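Local structure of NAD-dependent dehydrogenase (Rhizobium meliloti, 4Z0P) at residues P28-I33 with R303-L308; V69-G74 with V295-Q300; A189-T194 with A213-K218. The protein probably reduces glyoxylate and hydroxypyruvate with NADPH as the hydride donor, as a member of the D-isomer specific 2-hydroxyacid dehydrogenase family. All blocks are in the same frame, centred on the assembly; numbering follows the deposited sequence.

Interaction 1 (P28-I33 with R303-L308); sequences PGREVI and RFESGL
Arg30 and Glu305 meet in a single salt bridge at the protein surface. Their side chains come from opposite directions, and NH2 of Arg30 lies 3.0 Å from OE2 of Glu305. The hydrogen bond in this pair is weak, with an N-H...O angle of 141°. OE1 of Glu305 sits in the guanidinium plane at its edge, 3.1 Å from NH2 of Arg30. The two flat groups are turned 67° apart, so this is not the coplanar, two-bond pairing of an arginine with a carboxylate. Arg30 spans the gap because its chain is extended from CG to NE.

The contact ties the loop before strand 32-34, the outermost strand, within this chain, of the five-stranded parallel sheet, to the C-terminal end of helix 290-305. That helix closes in a Schellman motif, with Gly307 at positive phi.

A water forms a second link. It accepts from NH1 of Arg30 at 2.9 Å and donates to OE2 of Glu305 at 3.0 Å. Both ends have further polar partners. NH1 of Arg30 also donates to the carbonyl of Ser6, and OE2 of Glu305 is hydrogen-bonded to the hydroxyl of Tyr50.

Interaction 2 (V69-G74 with V295-Q300); sequences VVFSGG and VHVEHQ. With OXD (oxalic acid), chain C.
Phe71 carries the contact with helix 290-305, where it meets Val297 and Gln300. Two residues earlier, Val69 lies behind the Phe71 ring, with its CG1 3.5 Å above the ring plane and offset toward the rim. The opposite face takes CG1 of Val297, which sits 3.8 Å from the centroid of the Phe71 ring and 11° off its normal. This is a CH-pi contact over the middle of the face. In Val297, CG1 stands anti to the backbone N (chi1 175°) and reaches the ring centre, while CG2 touches CB and CG of Phe71. CB of Gln300 meets the ring edge, 3.6 Å from CE1 of Phe71. The amide of Gln300 turns elsewhere and donates to Glu311.

Strand 69-72 belongs to the parallel sheet of the substrate-binding domain, as in this family, and the helix packs against that sheet. The core here is apolar, and no direct hydrogen bond joins the two segments.

At Ser72 the link becomes polar. A water donates to O of Ser72 at 2.8 Å and is also hydrogen-bonded to NE2 of His296 at 2.8 Å. OG of Ser72 donates to O of Gly74, from above the carbonyl plane. CA of Gly74 lies 3.1 Å from O3 of the oxalate, where a CB would clash. Ala75, Gly76, Arg235 and His283 hydrogen-bond the oxalate.

Interaction 3 (A189-T194 with A213-K218); sequences AFLGRT and AALFAK
Two short helices of the Rossmann-type NAD(P)-binding domain meet here. They are helix 187-193, which precedes strand 196-199, and helix 213-216. Leu191 is the central side chain. Both its methyl groups pack on Leu215, with CD1 and CD2 of Leu191 each 3.9 Å from CG of Leu215. The two side chains cross at about a right angle. In Leu215, CG lies anti to the backbone N (chi1 -178°), which carries the branched end over to Leu191. With an alanine at Leu215, both methyl groups of Leu191 would probably lose this apolar partner, leaving a gap between the two helices.

Lys218 meets the same leucine with the aliphatic part of its chain, CB and CD both touching CD1 of Leu191. CB of Lys218 lies 4.0 Å from CD1 of Leu191, while the amino end leads away. The backbones also come close. CA of Gly192 makes a CA-H...O contact of 3.3 Å with O of Lys218, at an angle of 137° at the hydrogen. No conventional hydrogen bond joins the two segments.

The end of helix 187-193 is held from within. OG1 of Thr194 donates to O of Phe190 at 2.8 Å, and N of Arg193 reaches the same oxygen from the other face of the carbonyl plane. OG1 of Thr194 also sits over the face of the Phe190 ring, 3.9 Å above its plane.

Around the pair, Phe190 meets the ring of Trp169 and touches Ile167, both on strand 165-169. Phe190 and Leu215 both rest on Met146 of strand 142-146. Phe216 points away from helix 187-193 and packs on Ile244 and Cys247 of helix 241-250.

Interactions 1 and 2 are neighbours, with centres about 10 Å apart. Both use helix 290-305 and reach the same five-stranded sheet, interaction 1 at the surface and interaction 2 in the core. They touch directly: CE1 of Phe304 lies 3.9 Å from CG2 of Val69, and CD of Pro28 lies 3.9 Å from OE2 of Glu298. Interaction 3 belongs to the other domain, on the opposite side of the chain's centre. Its centre is about 47 Å from that of interaction 1 and about 37 Å from that of interaction 2. Interaction 2 reaches the oxalate pocket through Gly74. In interaction 3, the side chain of Leu215 is about 10 Å from the bound NADPH.

Interaction 1 (P28-I33 with R303-L308)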
# COMPACT_ATOMS: atom_id res chain seq x y z
N PRO A 28 -3.95 9.95 -35.96
CA PRO A 28 -3.85 9.50 -37.35
C PRO A 28 -4.44 10.54 -38.30
O PRO A 28 -5.47 11.14 -37.99
CB PRO A 28 -4.63 8.17 -37.36
CG PRO A 28 -5.37 8.12 -36.07
CD PRO A 28 -4.62 8.96 -35.10
N GLY A 29 -3.75 10.78 -39.40
CA GLY A 29 -4.21 11.75 -40.40
C GLY A 29 -3.80 13.19 -40.13
O GLY A 29 -4.11 14.06 -40.95
N ARG A 30 -3.13 13.46 -39.01
CA ARG A 30 -2.68 14.82 -38.65
C ARG A 30 -1.18 14.83 -38.49
O ARG A 30 -0.60 13.89 -37.98
CB ARG A 30 -3.27 15.27 -37.31
CG ARG A 30 -4.77 15.30 -37.26
CD ARG A 30 -5.28 15.71 -35.90
NE ARG A 30 -6.73 15.66 -35.90
CZ ARG A 30 -7.54 16.62 -36.34
NH1 ARG A 30 -7.08 17.77 -36.81
NH2 ARG A 30 -8.85 16.43 -36.28
N GLU A 31 -0.56 15.94 -38.88
CA GLU A 31 0.83 16.18 -38.57
C GLU A 31 0.94 16.42 -37.07
O GLU A 31 0.11 17.14 -36.51
CB GLU A 31 1.36 17.38 -39.34
CG GLU A 31 2.85 17.59 -39.14
CD GLU A 31 3.42 18.84 -39.80
OE1 GLU A 31 2.66 19.64 -40.39
OE2 GLU A 31 4.65 19.02 -39.69
N VAL A 32 1.92 15.79 -36.42
CA VAL A 32 2.18 15.97 -35.00
C VAL A 32 3.50 16.72 -34.92
O VAL A 32 4.47 16.31 -35.53
CB VAL A 32 2.27 14.63 -34.25
CG1 VAL A 32 2.55 14.86 -32.78
CG2 VAL A 32 0.97 13.86 -34.43
N ILE A 33 3.51 17.84 -34.21
CA ILE A 33 4.66 18.73 -34.13
C ILE A 33 5.13 18.69 -32.68
O ILE A 33 4.57 19.37 -31.82
CB ILE A 33 4.29 20.15 -34.58
CG1 ILE A 33 3.72 20.15 -35.99
CG2 ILE A 33 5.49 21.06 -34.51
CD1 ILE A 33 3.13 21.47 -36.43
N ARG A 303 -14.94 14.90 -30.66
CA ARG A 303 -16.15 15.51 -30.13
C ARG A 303 -16.29 16.96 -30.61
O ARG A 303 -17.34 17.36 -31.10
CB ARG A 303 -16.17 15.46 -28.60
CG ARG A 303 -16.39 14.07 -28.01
CD ARG A 303 -16.35 14.13 -26.48
NE ARG A 303 -17.45 14.92 -25.95
CZ ARG A 303 -18.69 14.47 -25.75
NH1 ARG A 303 -19.03 13.21 -26.02
NH2 ARG A 303 -19.62 15.30 -25.27
N PHE A 304 -15.22 17.73 -30.47
CA PHE A 304 -15.19 19.15 -30.84
C PHE A 304 -15.59 19.34 -32.29
O PHE A 304 -16.48 20.15 -32.60
CB PHE A 304 -13.79 19.71 -30.61
CG PHE A 304 -13.68 21.20 -30.81
CD1 PHE A 304 -14.33 22.08 -29.94
CD2 PHE A 304 -12.93 21.72 -31.85
CE1 PHE A 304 -14.23 23.45 -30.12
CE2 PHE A 304 -12.82 23.11 -32.04
CZ PHE A 304 -13.48 23.97 -31.17
N GLU A 305 -14.95 18.58 -33.17
CA GLU A 305 -15.20 18.71 -34.61
C GLU A 305 -16.56 18.18 -35.07
O GLU A 305 -17.03 18.56 -36.14
CB GLU A 305 -14.06 18.06 -35.41
CG GLU A 305 -12.74 18.78 -35.15
CD GLU A 305 -11.61 18.31 -36.03
OE1 GLU A 305 -11.80 17.37 -36.82
OE2 GLU A 305 -10.51 18.91 -35.93
N SER A 306 -17.18 17.32 -34.27
CA SER A 306 -18.55 16.85 -34.53
C SER A 306 -19.62 17.73 -33.90
O SER A 306 -20.81 17.44 -34.05
CB SER A 306 -18.74 15.44 -33.98
OG SER A 306 -17.75 14.58 -34.49
N GLY A 307 -19.23 18.79 -33.19
CA GLY A 307 -20.20 19.70 -32.58
C GLY A 307 -20.71 19.26 -31.22
O GLY A 307 -21.70 19.80 -30.73
N LEU A 308 -20.04 18.30 -30.59
CA LEU A 308 -20.37 17.87 -29.23
C LEU A 308 -19.56 18.66 -28.20
O LEU A 308 -18.46 19.11 -28.51
CB LEU A 308 -20.10 16.37 -29.06
CG LEU A 308 -20.93 15.44 -29.94
CD1 LEU A 308 -20.36 14.03 -29.89
CD2 LEU A 308 -22.39 15.43 -29.50
O HOH W 1 -8.78 19.59 -38.34

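Interaction 2 (V69-G74 with V295-Q300)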
# COMPACT_ATOMS: atom_id res chain seq x y z
N VAL A 69 -8.50 24.85 -29.09
CA VAL A 69 -8.60 24.13 -27.80
C VAL A 69 -7.18 23.87 -27.31
O VAL A 69 -6.32 23.47 -28.09
CB VAL A 69 -9.30 22.76 -27.92
CG1 VAL A 69 -9.58 22.16 -26.54
CG2 VAL A 69 -10.60 22.85 -28.71
N VAL A 70 -6.97 24.12 -26.02
CA VAL A 70 -5.73 23.83 -25.33
C VAL A 70 -5.97 22.63 -24.43
O VAL A 70 -6.95 22.57 -23.68
CB VAL A 70 -5.27 25.04 -24.53
CG1 VAL A 70 -3.94 24.75 -23.84
CG2 VAL A 70 -5.11 26.24 -25.44
N PHE A 71 -5.07 21.65 -24.50
CA PHE A 71 -5.16 20.45 -23.68
C PHE A 71 -4.00 20.41 -22.71
O PHE A 71 -2.87 20.45 -23.12
CB PHE A 71 -5.08 19.20 -24.55
CG PHE A 71 -6.24 19.08 -25.50
CD1 PHE A 71 -7.41 18.47 -25.08
CD2 PHE A 71 -6.16 19.58 -26.78
CE1 PHE A 71 -8.50 18.37 -25.93
CE2 PHE A 71 -7.25 19.46 -27.66
CZ PHE A 71 -8.41 18.84 -27.21
N SER A 72 -4.30 20.36 -21.42
CA SER A 72 -3.26 20.13 -20.42
C SER A 72 -2.81 18.67 -20.45
O SER A 72 -3.62 17.75 -20.51
CB SER A 72 -3.78 20.47 -19.01
OG SER A 72 -2.75 20.26 -18.05
N GLY A 73 -1.51 18.46 -20.31
CA GLY A 73 -0.98 17.11 -20.11
C GLY A 73 -1.20 16.50 -18.74
O GLY A 73 -0.89 15.31 -18.52
N GLY A 74 -1.73 17.30 -17.80
CA GLY A 74 -2.00 16.85 -16.44
C GLY A 74 -3.39 17.22 -16.00
O GLY A 74 -4.14 17.92 -16.71
N VAL A 295 -4.84 9.42 -26.54
CA VAL A 295 -6.18 8.86 -26.82
C VAL A 295 -7.27 9.83 -26.35
O VAL A 295 -8.25 10.10 -27.07
CB VAL A 295 -6.35 7.47 -26.19
CG1 VAL A 295 -7.81 7.02 -26.19
CG2 VAL A 295 -5.47 6.47 -26.92
N HIS A 296 -7.09 10.36 -25.14
CA HIS A 296 -8.00 11.36 -24.56
C HIS A 296 -8.11 12.61 -25.43
O HIS A 296 -9.21 13.06 -25.73
CB HIS A 296 -7.56 11.67 -23.12
CG HIS A 296 -7.83 13.07 -22.65
ND1 HIS A 296 -9.02 13.44 -22.06
CD2 HIS A 296 -7.03 14.16 -22.61
CE1 HIS A 296 -8.95 14.71 -21.69
NE2 HIS A 296 -7.75 15.17 -22.02
N VAL A 297 -6.96 13.13 -25.87
CA VAL A 297 -6.96 14.32 -26.73
C VAL A 297 -7.66 14.01 -28.06
O VAL A 297 -8.48 14.82 -28.53
CB VAL A 297 -5.55 14.88 -26.96
CG1 VAL A 297 -5.56 16.04 -27.95
CG2 VAL A 297 -4.95 15.38 -25.65
N GLU A 298 -7.33 12.87 -28.67
CA GLU A 298 -7.99 12.44 -29.91
C GLU A 298 -9.51 12.41 -29.77
O GLU A 298 -10.25 12.89 -30.66
CB GLU A 298 -7.51 11.06 -30.34
CG GLU A 298 -6.14 11.05 -30.96
CD GLU A 298 -5.52 9.67 -31.02
OE1 GLU A 298 -6.24 8.67 -30.86
OE2 GLU A 298 -4.30 9.59 -31.22
N HIS A 299 -9.97 11.85 -28.66
CA HIS A 299 -11.42 11.71 -28.39
C HIS A 299 -12.08 13.08 -28.27
O HIS A 299 -13.13 13.31 -28.87
CB HIS A 299 -11.64 10.85 -27.13
CG HIS A 299 -13.09 10.66 -26.76
ND1 HIS A 299 -13.98 10.01 -27.58
CD2 HIS A 299 -13.78 11.04 -25.66
CE1 HIS A 299 -15.17 9.99 -27.00
NE2 HIS A 299 -15.08 10.62 -25.84
N GLN A 300 -11.44 13.99 -27.55
CA GLN A 300 -11.97 15.35 -27.38
C GLN A 300 -11.96 16.15 -28.68
O GLN A 300 -12.92 16.87 -28.96
CB GLN A 300 -11.23 16.12 -26.28
CG GLN A 300 -11.46 15.52 -24.89
CD GLN A 300 -12.94 15.35 -24.53
OE1 GLN A 300 -13.75 16.26 -24.72
NE2 GLN A 300 -13.31 14.18 -24.01
C1 OXD C . -0.92 16.68 -12.85
C2 OXD C . 0.41 16.59 -12.27
O3 OXD C . -1.36 15.75 -13.57
O4 OXD C . 1.30 15.96 -12.86
O5 OXD C . -1.59 17.71 -12.62
O6 OXD C . 0.65 17.17 -11.19
O HOH W 2 -6.16 17.45 -21.60

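Interaction 3 (A189-T194 with A213-K218)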
# COMPACT_ATOMS: atom_id res chain seq x y z
N ALA A 189 -14.47 20.40 12.17
CA ALA A 189 -14.99 19.13 12.67
C ALA A 189 -14.27 17.96 11.97
O ALA A 189 -13.89 16.97 12.60
CB ALA A 189 -16.49 19.05 12.45
N PHE A 190 -14.10 18.11 10.65
CA PHE A 190 -13.36 17.15 9.84
C PHE A 190 -11.91 16.99 10.32
O PHE A 190 -11.46 15.86 10.53
CB PHE A 190 -13.46 17.55 8.35
CG PHE A 190 -12.38 16.99 7.47
CD1 PHE A 190 -11.19 17.68 7.30
CD2 PHE A 190 -12.57 15.82 6.74
CE1 PHE A 190 -10.19 17.17 6.48
CE2 PHE A 190 -11.58 15.34 5.89
CZ PHE A 190 -10.38 16.01 5.77
N LEU A 191 -11.20 18.09 10.53
CA LEU A 191 -9.80 18.02 10.98
C LEU A 191 -9.68 17.33 12.33
O LEU A 191 -8.79 16.49 12.51
CB LEU A 191 -9.19 19.43 11.07
CG LEU A 191 -9.03 20.16 9.75
CD1 LEU A 191 -8.70 21.63 10.00
CD2 LEU A 191 -7.94 19.53 8.88
N GLY A 192 -10.58 17.64 13.26
CA GLY A 192 -10.51 17.07 14.60
C GLY A 192 -10.70 15.57 14.66
O GLY A 192 -10.31 14.94 15.64
N ARG A 193 -11.29 14.99 13.62
CA ARG A 193 -11.45 13.54 13.49
C ARG A 193 -10.31 12.86 12.71
O ARG A 193 -10.24 11.63 12.72
CB ARG A 193 -12.73 13.22 12.73
CG ARG A 193 -13.99 13.56 13.48
CD ARG A 193 -15.19 13.16 12.64
NE ARG A 193 -15.26 11.71 12.44
CZ ARG A 193 -16.13 11.09 11.64
NH1 ARG A 193 -17.01 11.77 10.93
NH2 ARG A 193 -16.11 9.77 11.55
N THR A 194 -9.43 13.63 12.08
CA THR A 194 -8.50 13.10 11.11
C THR A 194 -7.17 12.76 11.75
O THR A 194 -6.54 13.61 12.35
CB THR A 194 -8.31 14.09 9.95
OG1 THR A 194 -9.55 14.19 9.25
CG2 THR A 194 -7.21 13.60 8.99
N ALA A 213 0.47 25.66 10.09
CA ALA A 213 0.59 25.19 11.47
C ALA A 213 -0.74 25.20 12.20
O ALA A 213 -1.03 24.27 12.96
CB ALA A 213 1.63 26.01 12.24
N ALA A 214 -1.55 26.23 11.98
CA ALA A 214 -2.88 26.29 12.61
C ALA A 214 -3.75 25.10 12.22
O ALA A 214 -4.46 24.56 13.06
CB ALA A 214 -3.60 27.58 12.29
N LEU A 215 -3.68 24.71 10.96
CA LEU A 215 -4.44 23.54 10.49
C LEU A 215 -3.92 22.25 11.07
O LEU A 215 -4.71 21.42 11.55
CB LEU A 215 -4.44 23.50 8.96
CG LEU A 215 -5.25 22.34 8.36
CD1 LEU A 215 -5.99 22.73 7.09
CD2 LEU A 215 -4.36 21.15 8.08
N PHE A 216 -2.59 22.06 11.08
CA PHE A 216 -2.00 20.83 11.65
C PHE A 216 -2.34 20.68 13.14
O PHE A 216 -2.57 19.55 13.61
CB PHE A 216 -0.48 20.80 11.46
CG PHE A 216 -0.03 20.90 10.00
CD1 PHE A 216 -0.69 20.22 8.98
CD2 PHE A 216 1.06 21.70 9.66
CE1 PHE A 216 -0.28 20.33 7.66
CE2 PHE A 216 1.48 21.81 8.34
CZ PHE A 216 0.80 21.14 7.34
N ALA A 217 -2.39 21.80 13.86
CA ALA A 217 -2.79 21.82 15.28
C ALA A 217 -4.24 21.39 15.56
O ALA A 217 -4.56 21.05 16.70
CB ALA A 217 -2.53 23.19 15.88
N LYS A 218 -5.09 21.42 14.54
CA LYS A 218 -6.48 20.98 14.67
C LYS A 218 -6.70 19.51 14.34
O LYS A 218 -7.77 18.98 14.62
CB LYS A 218 -7.40 21.85 13.80
CG LYS A 218 -7.49 23.29 14.29
CD LYS A 218 -8.41 24.06 13.35
CE LYS A 218 -8.52 25.54 13.72
NZ LYS A 218 -7.50 26.35 13.02